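Local coordinates for protein ofchtiv-g5 (Ostrinia furnacalis, PDB 6JM8) that probably hydrolyses chitin, as a group IV insect chitinase of glycoside hydrolase family 18, at residues L79-G84 against D122-Y127; L161-S166 against D186-M191; R252-S257 against S266-A271. All coordinates share one frame; numbering follows the deposited sequence.

Interaction 1 (L79-G84 against D122-Y127). With NAG (2-acetamido-2-deoxy-beta-D-glucopyranose), chain B; NAG (2-acetamido-2-deoxy-beta-D-glucopyranose), chain C.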
loop_
_atom_site.group_PDB
_atom_site.type_symbol
_atom_site.label_atom_id
_atom_site.label_comp_id
_atom_site.label_asym_id
_atom_site.label_seq_id
_atom_site.Cartn_x
_atom_site.Cartn_y
_atom_site.Cartn_z
ATOM N N LEU A 79 13.257 -5.512 -0.468
ATOM C CA LEU A 79 12.979 -5.256 -1.871
ATOM C C LEU A 79 12.992 -3.757 -2.134
ATOM O O LEU A 79 12.844 -2.937 -1.223
ATOM C CB LEU A 79 11.624 -5.844 -2.289
ATOM C CG LEU A 79 11.392 -7.358 -2.226
ATOM C CD1 LEU A 79 11.186 -7.840 -0.798
ATOM C CD2 LEU A 79 10.201 -7.750 -3.092
ATOM N N VAL A 80 13.193 -3.407 -3.399
ATOM C CA VAL A 80 13.044 -2.037 -3.870
ATOM C C VAL A 80 11.801 -1.980 -4.748
ATOM O O VAL A 80 11.528 -2.905 -5.521
ATOM C CB VAL A 80 14.299 -1.539 -4.620
ATOM C CG1 VAL A 80 14.483 -2.264 -5.950
ATOM C CG2 VAL A 80 14.234 -0.031 -4.821
ATOM N N ALA A 81 11.026 -0.911 -4.597
ATOM C CA ALA A 81 9.771 -0.747 -5.315
ATOM C C ALA A 81 9.926 0.340 -6.367
ATOM O O ALA A 81 10.366 1.452 -6.056
ATOM C CB ALA A 81 8.627 -0.399 -4.360
ATOM N N VAL A 82 9.565 0.018 -7.606
ATOM C CA VAL A 82 9.617 0.959 -8.718
ATOM C C VAL A 82 8.194 1.383 -9.054
ATOM O O VAL A 82 7.287 0.544 -9.130
ATOM C CB VAL A 82 10.329 0.357 -9.943
ATOM C CG1 VAL A 82 9.638 -0.919 -10.414
ATOM C CG2 VAL A 82 10.404 1.380 -11.068
ATOM N N GLY A 83 7.995 2.683 -9.235
ATOM C CA GLY A 83 6.685 3.187 -9.581
ATOM C C GLY A 83 6.006 3.952 -8.468
ATOM O O GLY A 83 6.593 4.860 -7.871
ATOM N N GLY A 84 4.766 3.587 -8.175
ATOM C CA GLY A 84 3.974 4.336 -7.225
ATOM C C GLY A 84 3.134 5.390 -7.909
ATOM O O GLY A 84 3.194 5.608 -9.123
ATOM N N ASP A 122 9.813 -4.891 -6.438
ATOM C CA ASP A 122 8.364 -4.766 -6.358
ATOM C C ASP A 122 7.919 -3.779 -7.433
ATOM O O ASP A 122 8.301 -2.605 -7.394
ATOM C CB ASP A 122 7.942 -4.297 -4.967
ATOM C CG ASP A 122 6.439 -4.261 -4.787
ATOM O OD1 ASP A 122 5.793 -5.322 -4.909
ATOM O OD2 ASP A 122 5.909 -3.164 -4.510
ATOM N N VAL A 123 7.138 -4.256 -8.397
ATOM C CA VAL A 123 6.699 -3.434 -9.521
ATOM C C VAL A 123 5.363 -2.802 -9.153
ATOM O O VAL A 123 4.356 -3.499 -9.010
ATOM C CB VAL A 123 6.587 -4.249 -10.814
ATOM C CG1 VAL A 123 6.106 -3.360 -11.949
ATOM C CG2 VAL A 123 7.916 -4.893 -11.153
ATOM N N ASP A 124 5.354 -1.478 -8.992
ATOM C CA ASP A 124 4.138 -0.782 -8.592
ATOM C C ASP A 124 3.715 0.207 -9.668
ATOM O O ASP A 124 3.643 1.413 -9.429
ATOM C CB ASP A 124 4.328 -0.061 -7.254
ATOM C CG ASP A 124 4.641 -1.011 -6.138
ATOM O OD1 ASP A 124 4.659 -2.220 -6.405
ATOM O OD2 ASP A 124 4.877 -0.563 -4.995
ATOM N N TRP A 125 3.367 -0.296 -10.846
ATOM C CA TRP A 125 2.936 0.493 -11.953
ATOM C C TRP A 125 1.481 0.791 -11.738
ATOM O O TRP A 125 0.728 -0.078 -11.773
ATOM C CB TRP A 125 3.158 -0.259 -13.248
ATOM C CG TRP A 125 2.568 0.313 -14.455
ATOM C CD1 TRP A 125 1.897 1.473 -14.567
ATOM C CD2 TRP A 125 2.539 -0.290 -15.754
ATOM N NE1 TRP A 125 1.463 1.659 -15.847
ATOM C CE2 TRP A 125 1.837 0.587 -16.598
ATOM C CE3 TRP A 125 3.039 -1.463 -16.281
ATOM C CZ2 TRP A 125 1.642 0.328 -17.930
ATOM C CZ3 TRP A 125 2.822 -1.722 -17.587
ATOM C CH2 TRP A 125 2.138 -0.821 -18.402
ATOM N N LEU A 126 1.145 2.052 -11.520
ATOM C CA LEU A 126 -0.227 2.478 -11.277
ATOM C C LEU A 126 -0.825 3.346 -12.373
ATOM O O LEU A 126 -0.668 4.518 -12.276
ATOM C CB LEU A 126 -0.323 3.231 -9.940
ATOM C CG LEU A 126 -0.198 2.486 -8.633
ATOM C CD1 LEU A 126 0.640 1.301 -8.722
ATOM C CD2 LEU A 126 -0.014 3.264 -7.351
ATOM N N TYR A 127 -1.497 2.783 -13.373
ATOM C CA TYR A 127 -1.698 1.343 -13.556
ATOM C C TYR A 127 -1.726 1.054 -15.052
ATOM O O TYR A 127 -1.962 1.963 -15.837
ATOM C CB TYR A 127 -3.018 0.836 -12.945
ATOM C CG TYR A 127 -3.469 1.454 -11.648
ATOM C CD1 TYR A 127 -4.088 2.694 -11.626
ATOM C CD2 TYR A 127 -3.324 0.778 -10.447
ATOM C CE1 TYR A 127 -4.521 3.262 -10.436
ATOM C CE2 TYR A 127 -3.753 1.343 -9.252
ATOM C CZ TYR A 127 -4.351 2.579 -9.253
ATOM O OH TYR A 127 -4.772 3.121 -8.059
HETATM C C1 NAG B . -0.748 3.490 -3.545
HETATM C C2 NAG B . 0.809 3.503 -3.704
HETATM C C3 NAG B . 1.432 4.790 -3.142
HETATM C C4 NAG B . 0.483 5.524 -2.214
HETATM C C5 NAG B . -0.262 4.537 -1.333
HETATM C C6 NAG B . -1.139 5.268 -0.347
HETATM C C7 NAG B . 1.853 1.274 -3.794
HETATM C C8 NAG B . 2.474 0.170 -2.999
HETATM N N2 NAG B . 1.422 2.329 -3.095
HETATM O O3 NAG B . 1.861 5.655 -4.186
HETATM O O4 NAG B . 1.236 6.335 -1.325
HETATM O O5 NAG B . -1.122 3.702 -2.122
HETATM O O6 NAG B . -2.351 5.658 -0.976
HETATM O O7 NAG B . 1.726 1.203 -5.012
HETATM C C1 NAG C . -5.202 5.869 -5.281
HETATM C C2 NAG C . -4.312 6.796 -4.475
HETATM C C3 NAG C . -2.851 6.329 -4.523
HETATM C C4 NAG C . -2.712 4.845 -4.198
HETATM C C5 NAG C . -3.715 4.042 -5.026
HETATM C C6 NAG C . -3.756 2.564 -4.705
HETATM C C7 NAG C . -4.534 9.240 -4.179
HETATM C C8 NAG C . -4.646 10.566 -4.872
HETATM N N2 NAG C . -4.440 8.161 -4.966
HETATM O O3 NAG C . -2.100 7.068 -3.566
HETATM O O4 NAG C . -1.372 4.435 -4.482
HETATM O O5 NAG C . -5.043 4.544 -4.828
HETATM O O6 NAG C . -4.558 1.897 -5.666
HETATM O O7 NAG C . -4.538 9.150 -2.959
HETATM O O HOH W 1 2.927 4.098 -11.379
#
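V82 is held through both of its backbone polar atoms by the strand that ends at D124. Its N donates to D122 O (2.9 Å) and its O accepts D124 N. On either side of this pair, D122 N binds V80 O and G84 N binds D124 O (2.7 Å), the latter nearly straight at 178°. The alternating donors and the 21° between strand directions define a parallel pairing, here of the third and fourth strands of a family 18 TIM barrel. The DxxDxDxE signature of the family runs through the fourth strand, and its glutamate position is occupied in the deposited chain by L126. With CG anti to the backbone N (chi1 -175°), the D122 carboxylate lies on the A81 face, where OD1 is satisfied by T162 OG1. A81 CB also faces D124 OD2 at 3.8 Å, and that oxygen lies 3.2 Å from C8, the acetamido methyl of NAG chain B. With an alanine in place of D124, the carboxylate packed between A81 CB and the acetamido methyl is gone, which would probably open a gap there and leave the D122 carboxylate without its close neighbour. Beyond the strands, water 1 joins L126 N to G84 O, while L126 CD2 sits 3.4 Å from O4 of NAG chain C, the oxygen linking the two sugars. After a cis peptide, Y127 OH shares a 2.7 Å hydrogen bond with O6 of NAG chain C, which lies in plane at the ring edge; W125 NE1 is satisfied by S89 OG.

Interaction 2 (L161-S166 against D186-M191). With NAG (2-acetamido-2-deoxy-beta-D-glucopyranose), chain B; NAG (2-acetamido-2-deoxy-beta-D-glucopyranose), chain C.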
loop_
_atom_site.group_PDB
_atom_site.type_symbol
_atom_site.label_atom_id
_atom_site.label_comp_id
_atom_site.label_asym_id
_atom_site.label_seq_id
_atom_site.Cartn_x
_atom_site.Cartn_y
_atom_site.Cartn_z
ATOM N N LEU A 161 10.398 -11.310 -7.294
ATOM C CA LEU A 161 9.622 -10.413 -8.140
ATOM C C LEU A 161 8.201 -10.362 -7.604
ATOM O O LEU A 161 7.519 -11.391 -7.549
ATOM C CB LEU A 161 9.630 -10.866 -9.602
ATOM C CG LEU A 161 8.695 -10.080 -10.522
ATOM C CD1 LEU A 161 9.209 -8.661 -10.720
ATOM C CD2 LEU A 161 8.531 -10.786 -11.860
ATOM N N THR A 162 7.765 -9.172 -7.197
ATOM C CA THR A 162 6.440 -8.959 -6.636
ATOM C C THR A 162 5.800 -7.750 -7.306
ATOM O O THR A 162 6.473 -6.946 -7.955
ATOM C CB THR A 162 6.496 -8.750 -5.115
ATOM O OG1 THR A 162 7.046 -7.458 -4.829
ATOM C CG2 THR A 162 7.366 -9.815 -4.460
ATOM N N VAL A 163 4.482 -7.632 -7.154
ATOM C CA VAL A 163 3.730 -6.519 -7.718
ATOM C C VAL A 163 2.742 -6.004 -6.685
ATOM O O VAL A 163 2.290 -6.741 -5.801
ATOM C CB VAL A 163 2.982 -6.905 -9.017
ATOM C CG1 VAL A 163 3.958 -7.363 -10.091
ATOM C CG2 VAL A 163 1.934 -7.980 -8.736
ATOM N N ALA A 164 2.419 -4.720 -6.796
ATOM C CA ALA A 164 1.305 -4.112 -6.085
ATOM C C ALA A 164 0.256 -3.712 -7.113
ATOM O O ALA A 164 0.586 -3.087 -8.127
ATOM C CB ALA A 164 1.754 -2.897 -5.273
ATOM N N VAL A 165 -1.001 -4.080 -6.857
ATOM C CA VAL A 165 -2.059 -3.990 -7.855
ATOM C C VAL A 165 -3.314 -3.385 -7.239
ATOM O O VAL A 165 -3.535 -3.447 -6.027
ATOM C CB VAL A 165 -2.390 -5.372 -8.457
ATOM C CG1 VAL A 165 -1.174 -5.958 -9.159
ATOM C CG2 VAL A 165 -2.882 -6.307 -7.366
ATOM N N SER A 166 -4.142 -2.794 -8.100
ATOM C CA SER A 166 -5.436 -2.289 -7.669
ATOM C C SER A 166 -6.317 -3.442 -7.191
ATOM O O SER A 166 -6.158 -4.596 -7.602
ATOM C CB SER A 166 -6.125 -1.519 -8.798
ATOM O OG SER A 166 -6.385 -2.352 -9.914
ATOM N N ASP A 186 6.364 -13.761 -7.207
ATOM C CA ASP A 186 6.390 -14.537 -5.974
ATOM C C ASP A 186 5.119 -14.314 -5.166
ATOM O O ASP A 186 4.602 -15.248 -4.543
ATOM C CB ASP A 186 7.634 -14.189 -5.159
ATOM C CG ASP A 186 8.906 -14.722 -5.792
ATOM O OD1 ASP A 186 9.218 -15.916 -5.590
ATOM O OD2 ASP A 186 9.587 -13.952 -6.503
ATOM N N TYR A 187 4.593 -13.091 -5.174
ATOM C CA TYR A 187 3.266 -12.852 -4.629
ATOM C C TYR A 187 2.696 -11.571 -5.218
ATOM O O TYR A 187 3.419 -10.741 -5.777
ATOM C CB TYR A 187 3.275 -12.784 -3.096
ATOM C CG TYR A 187 4.239 -11.784 -2.502
ATOM C CD1 TYR A 187 3.899 -10.442 -2.388
ATOM C CD2 TYR A 187 5.479 -12.189 -2.033
ATOM C CE1 TYR A 187 4.773 -9.531 -1.835
ATOM C CE2 TYR A 187 6.359 -11.288 -1.477
ATOM C CZ TYR A 187 6.001 -9.959 -1.380
ATOM O OH TYR A 187 6.876 -9.052 -0.832
ATOM N N ILE A 188 1.382 -11.430 -5.079
ATOM C CA ILE A 188 0.640 -10.261 -5.531
ATOM C C ILE A 188 0.170 -9.507 -4.296
ATOM O O ILE A 188 -0.578 -10.052 -3.474
ATOM C CB ILE A 188 -0.551 -10.655 -6.418
ATOM C CG1 ILE A 188 -0.067 -11.322 -7.705
ATOM C CG2 ILE A 188 -1.411 -9.445 -6.733
ATOM C CD1 ILE A 188 -1.193 -11.759 -8.623
ATOM N N GLY A 189 0.611 -8.261 -4.156
ATOM C CA GLY A 189 0.153 -7.425 -3.065
ATOM C C GLY A 189 -1.034 -6.576 -3.471
ATOM O O GLY A 189 -0.874 -5.571 -4.169
ATOM N N VAL A 190 -2.228 -6.970 -3.040
ATOM C CA VAL A 190 -3.455 -6.299 -3.457
ATOM C C VAL A 190 -3.685 -5.084 -2.567
ATOM O O VAL A 190 -3.817 -5.212 -1.344
ATOM C CB VAL A 190 -4.650 -7.260 -3.406
ATOM C CG1 VAL A 190 -5.870 -6.615 -4.028
ATOM C CG2 VAL A 190 -4.306 -8.563 -4.116
ATOM N N MET A 191 -3.744 -3.903 -3.181
ATOM C CA MET A 191 -3.857 -2.642 -2.447
ATOM C C MET A 191 -5.309 -2.446 -2.020
ATOM O O MET A 191 -6.065 -1.653 -2.588
ATOM C CB MET A 191 -3.343 -1.487 -3.294
ATOM C CG MET A 191 -1.838 -1.533 -3.506
ATOM S SD MET A 191 -1.186 -0.217 -4.550
ATOM C CE MET A 191 -2.069 -0.524 -6.073
HETATM C C1 NAG B . -0.748 3.490 -3.545
HETATM C C2 NAG B . 0.809 3.503 -3.704
HETATM C C3 NAG B . 1.432 4.790 -3.142
HETATM C C4 NAG B . 0.483 5.524 -2.214
HETATM C C5 NAG B . -0.262 4.537 -1.333
HETATM C C6 NAG B . -1.139 5.268 -0.347
HETATM C C7 NAG B . 1.853 1.274 -3.794
HETATM C C8 NAG B . 2.474 0.170 -2.999
HETATM N N2 NAG B . 1.422 2.329 -3.095
HETATM O O3 NAG B . 1.861 5.655 -4.186
HETATM O O4 NAG B . 1.236 6.335 -1.325
HETATM O O5 NAG B . -1.122 3.702 -2.122
HETATM O O6 NAG B . -2.351 5.658 -0.976
HETATM O O7 NAG B . 1.726 1.203 -5.012
HETATM C C1 NAG C . -5.202 5.869 -5.281
HETATM C C2 NAG C . -4.312 6.796 -4.475
HETATM C C3 NAG C . -2.851 6.329 -4.523
HETATM C C4 NAG C . -2.712 4.845 -4.198
HETATM C C5 NAG C . -3.715 4.042 -5.026
HETATM C C6 NAG C . -3.756 2.564 -4.705
HETATM C C7 NAG C . -4.534 9.240 -4.179
HETATM C C8 NAG C . -4.646 10.566 -4.872
HETATM N N2 NAG C . -4.440 8.161 -4.966
HETATM O O3 NAG C . -2.100 7.068 -3.566
HETATM O O4 NAG C . -1.372 4.435 -4.482
HETATM O O5 NAG C . -5.043 4.544 -4.828
HETATM O O6 NAG C . -4.558 1.897 -5.666
HETATM O O7 NAG C . -4.538 9.150 -2.959
HETATM O O HOH W 2 6.404 -6.735 -2.237
#
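L161 and D186 are joined by a pair of bonds: L161 N to D186 OD2 (2.9 Å) and D186 N to L161 O. OD2 is met nearly along its C-O bond and forms a salt bridge with R151. G189 N to V163 O, V165 N to G189 O and M191 N to V165 O continue the parallel pairing, but the buried Y187 N has no partner in the model. One water ties T162 OG1 to Y187 OH, and D122 OD1 binds the same threonine hydroxyl. CH-pi contact comes from T162 CG2, 3.5 Å from the centroid of the Y187 ring and 19° off its normal. The threonine torsion (chi1 72°) puts OG1 between backbone N and carbonyl carbon, leaving the methyl over the ring. Apolar packing on the other face is closest where V165 CG2 meets I188 CG2 (3.5 Å), with V163 CG2 against I188 CG1. Back on the T162 face, M191 SD lies 4.0 Å from A164 CB and 3.3 Å from O7 of NAG chain B; chi3 (-60°) turns CE back to V165 O (3.3 Å). Parallel neighbours presenting pocket residues A164 and M191 near their C-terminal ends fit the fifth and sixth strands of a TIM barrel.

Interaction 3 (R252-S257 against S266-A271). With NAG (2-acetamido-2-deoxy-beta-D-glucopyranose), chain C.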
loop_
_atom_site.group_PDB
_atom_site.type_symbol
_atom_site.label_atom_id
_atom_site.label_comp_id
_atom_site.label_asym_id
_atom_site.label_seq_id
_atom_site.Cartn_x
_atom_site.Cartn_y
_atom_site.Cartn_z
ATOM N N ARG A 252 -8.197 8.670 5.853
ATOM C CA ARG A 252 -8.539 9.701 4.885
ATOM C C ARG A 252 -9.573 10.637 5.498
ATOM O O ARG A 252 -10.481 10.193 6.208
ATOM C CB ARG A 252 -9.058 9.081 3.585
ATOM C CG ARG A 252 -8.020 8.197 2.912
ATOM C CD ARG A 252 -8.248 8.043 1.419
ATOM N NE ARG A 252 -7.037 7.575 0.750
ATOM C CZ ARG A 252 -6.063 8.376 0.329
ATOM N NH1 ARG A 252 -6.163 9.687 0.499
ATOM N NH2 ARG A 252 -4.993 7.867 -0.267
ATOM N N THR A 253 -9.423 11.934 5.234
ATOM C CA THR A 253 -10.186 12.965 5.922
ATOM C C THR A 253 -11.059 13.739 4.942
ATOM O O THR A 253 -10.653 14.009 3.807
ATOM C CB THR A 253 -9.256 13.925 6.673
ATOM O OG1 THR A 253 -8.567 14.767 5.741
ATOM C CG2 THR A 253 -8.233 13.139 7.481
ATOM N N PHE A 254 -12.257 14.100 5.402
ATOM C CA PHE A 254 -13.280 14.737 4.588
ATOM C C PHE A 254 -13.752 16.017 5.260
ATOM O O PHE A 254 -13.740 16.130 6.489
ATOM C CB PHE A 254 -14.511 13.831 4.390
ATOM C CG PHE A 254 -14.230 12.532 3.685
ATOM C CD1 PHE A 254 -13.501 11.526 4.301
ATOM C CD2 PHE A 254 -14.744 12.300 2.421
ATOM C CE1 PHE A 254 -13.265 10.328 3.656
ATOM C CE2 PHE A 254 -14.515 11.104 1.774
ATOM C CZ PHE A 254 -13.775 10.117 2.391
ATOM N N GLN A 255 -14.192 16.973 4.446
ATOM C CA GLN A 255 -14.943 18.123 4.935
ATOM C C GLN A 255 -16.425 17.869 4.689
ATOM O O GLN A 255 -16.847 17.704 3.540
ATOM C CB GLN A 255 -14.510 19.425 4.261
ATOM C CG GLN A 255 -15.157 20.654 4.902
ATOM C CD GLN A 255 -14.955 21.929 4.109
ATOM O OE1 GLN A 255 -14.264 21.942 3.089
ATOM N NE2 GLN A 255 -15.571 23.013 4.572
ATOM N N LEU A 256 -17.203 17.837 5.765
ATOM C CA LEU A 256 -18.633 17.598 5.644
ATOM C C LEU A 256 -19.331 18.811 5.044
ATOM O O LEU A 256 -18.995 19.958 5.352
ATOM C CB LEU A 256 -19.232 17.272 7.011
ATOM C CG LEU A 256 -18.822 15.931 7.622
ATOM C CD1 LEU A 256 -19.117 15.908 9.113
ATOM C CD2 LEU A 256 -19.534 14.792 6.912
ATOM N N SER A 257 -20.305 18.549 4.171
ATOM C CA SER A 257 -21.163 19.626 3.690
ATOM C C SER A 257 -22.004 20.193 4.825
ATOM O O SER A 257 -22.194 21.411 4.921
ATOM C CB SER A 257 -22.062 19.118 2.561
ATOM O OG SER A 257 -21.300 18.583 1.493
ATOM N N SER A 266 -22.351 10.418 3.781
ATOM C CA SER A 266 -22.925 11.747 3.938
ATOM C C SER A 266 -22.246 12.726 2.985
ATOM O O SER A 266 -21.059 12.571 2.685
ATOM C CB SER A 266 -22.758 12.239 5.379
ATOM O OG SER A 266 -23.386 11.363 6.300
ATOM N N PRO A 267 -22.966 13.735 2.490
ATOM C CA PRO A 267 -22.370 14.670 1.523
ATOM C C PRO A 267 -21.100 15.307 2.068
ATOM O O PRO A 267 -21.031 15.683 3.238
ATOM C CB PRO A 267 -23.480 15.708 1.309
ATOM C CG PRO A 267 -24.746 14.976 1.605
ATOM C CD PRO A 267 -24.394 14.018 2.727
ATOM N N SER A 268 -20.086 15.426 1.193
ATOM C CA SER A 268 -18.790 15.967 1.570
ATOM C C SER A 268 -18.343 17.009 0.551
ATOM O O SER A 268 -18.747 16.969 -0.612
ATOM C CB SER A 268 -17.740 14.860 1.691
ATOM O OG SER A 268 -17.628 14.125 0.472
ATOM N N ASN A 269 -17.487 17.927 1.010
ATOM C CA ASN A 269 -17.055 19.089 0.246
ATOM C C ASN A 269 -15.565 19.049 -0.095
ATOM O O ASN A 269 -14.937 20.097 -0.280
ATOM C CB ASN A 269 -17.376 20.381 1.007
ATOM C CG ASN A 269 -18.725 20.967 0.637
ATOM O OD1 ASN A 269 -19.227 20.747 -0.455
ATOM N ND2 ASN A 269 -19.309 21.732 1.546
ATOM N N GLY A 270 -14.988 17.854 -0.169
ATOM C CA GLY A 270 -13.581 17.716 -0.457
ATOM C C GLY A 270 -12.787 17.247 0.743
ATOM O O GLY A 270 -13.306 16.609 1.666
ATOM N N ALA A 271 -11.499 17.588 0.730
ATOM C CA ALA A 271 -10.563 17.055 1.704
ATOM C C ALA A 271 -10.745 17.711 3.066
ATOM O O ALA A 271 -11.134 18.878 3.174
ATOM C CB ALA A 271 -9.129 17.246 1.221
HETATM C C1 NAG C . -5.202 5.869 -5.281
HETATM C C2 NAG C . -4.312 6.796 -4.475
HETATM C C3 NAG C . -2.851 6.329 -4.523
HETATM C C4 NAG C . -2.712 4.845 -4.198
HETATM C C5 NAG C . -3.715 4.042 -5.026
HETATM C C6 NAG C . -3.756 2.564 -4.705
HETATM C C7 NAG C . -4.534 9.240 -4.179
HETATM C C8 NAG C . -4.646 10.566 -4.872
HETATM N N2 NAG C . -4.440 8.161 -4.966
HETATM O O3 NAG C . -2.100 7.068 -3.566
HETATM O O4 NAG C . -1.372 4.435 -4.482
HETATM O O5 NAG C . -5.043 4.544 -4.828
HETATM O O6 NAG C . -4.558 1.897 -5.666
HETATM O O7 NAG C . -4.538 9.150 -2.959
HETATM O O HOH W 3 -18.446 22.350 4.027
HETATM O O HOH W 4 -21.670 17.368 -1.482
#
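Q255 O receives N269 N at 2.6 Å, the shortest polar bond of the contact, with an N-H...O angle of 168°. The other two backbone bonds are equally straight at the hydrogen, but their donors stand above the carbonyl plane: Q255 N is 38° out of that of G270 O, and S257 N meets P267 O in a similar way at 3.1 Å. F254 faces A271 and L256 faces S268 as non-hydrogen-bonded antiparallel pairs; the count of residues between them differs by one, which identifies a beta bulge. Two waters bridge the outer end: water 3 gives a hydrogen to L256 O and accepts one from N269 ND2 (2.7 Å), while water 4 joins S268 O to S257 OG. Among side chains, S268 OG stands at the edge of the F254 ring, 3.9 Å from CD2. That ring also meets W318 edge-to-face. P267 CB touches S257 OG (3.6 Å), and the side chains of Q255 and N269 cross with amide planes 70° apart. At the other end R252 takes no part in the pairing: its NH2 lies 3.0 Å from O7 of NAG chain C and makes a salt bridge with D194. Strand 243-256 runs on past the barrel to pair antiparallel with 283-285 and 317-320, consistent with the alpha+beta insertion domain found between the seventh and eighth barrel strands in many family 18 chitinases.

Interactions 1 and 2 are neighbours in the barrel core, with centres 9 Å apart and strands 120-124 and 160-166 adjacent, so that V123 N probably bonds T162 O at 2.8 Å. Both are buried parallel pairings, and both border the two sugars of chains B and C. Their chemistry differs: carboxylates and the glycine pair G83-G84 mark interaction 1, whereas valines, an isoleucine and a methionine fill much of interaction 2. Interaction 3 lies about 30 Å from each by centres, is only partly buried, and pairs antiparallel with bridging waters. It still shares strand 243-256 with the barrel, where that strand neighbours 187-191, and R252 meets the chain C sugar too.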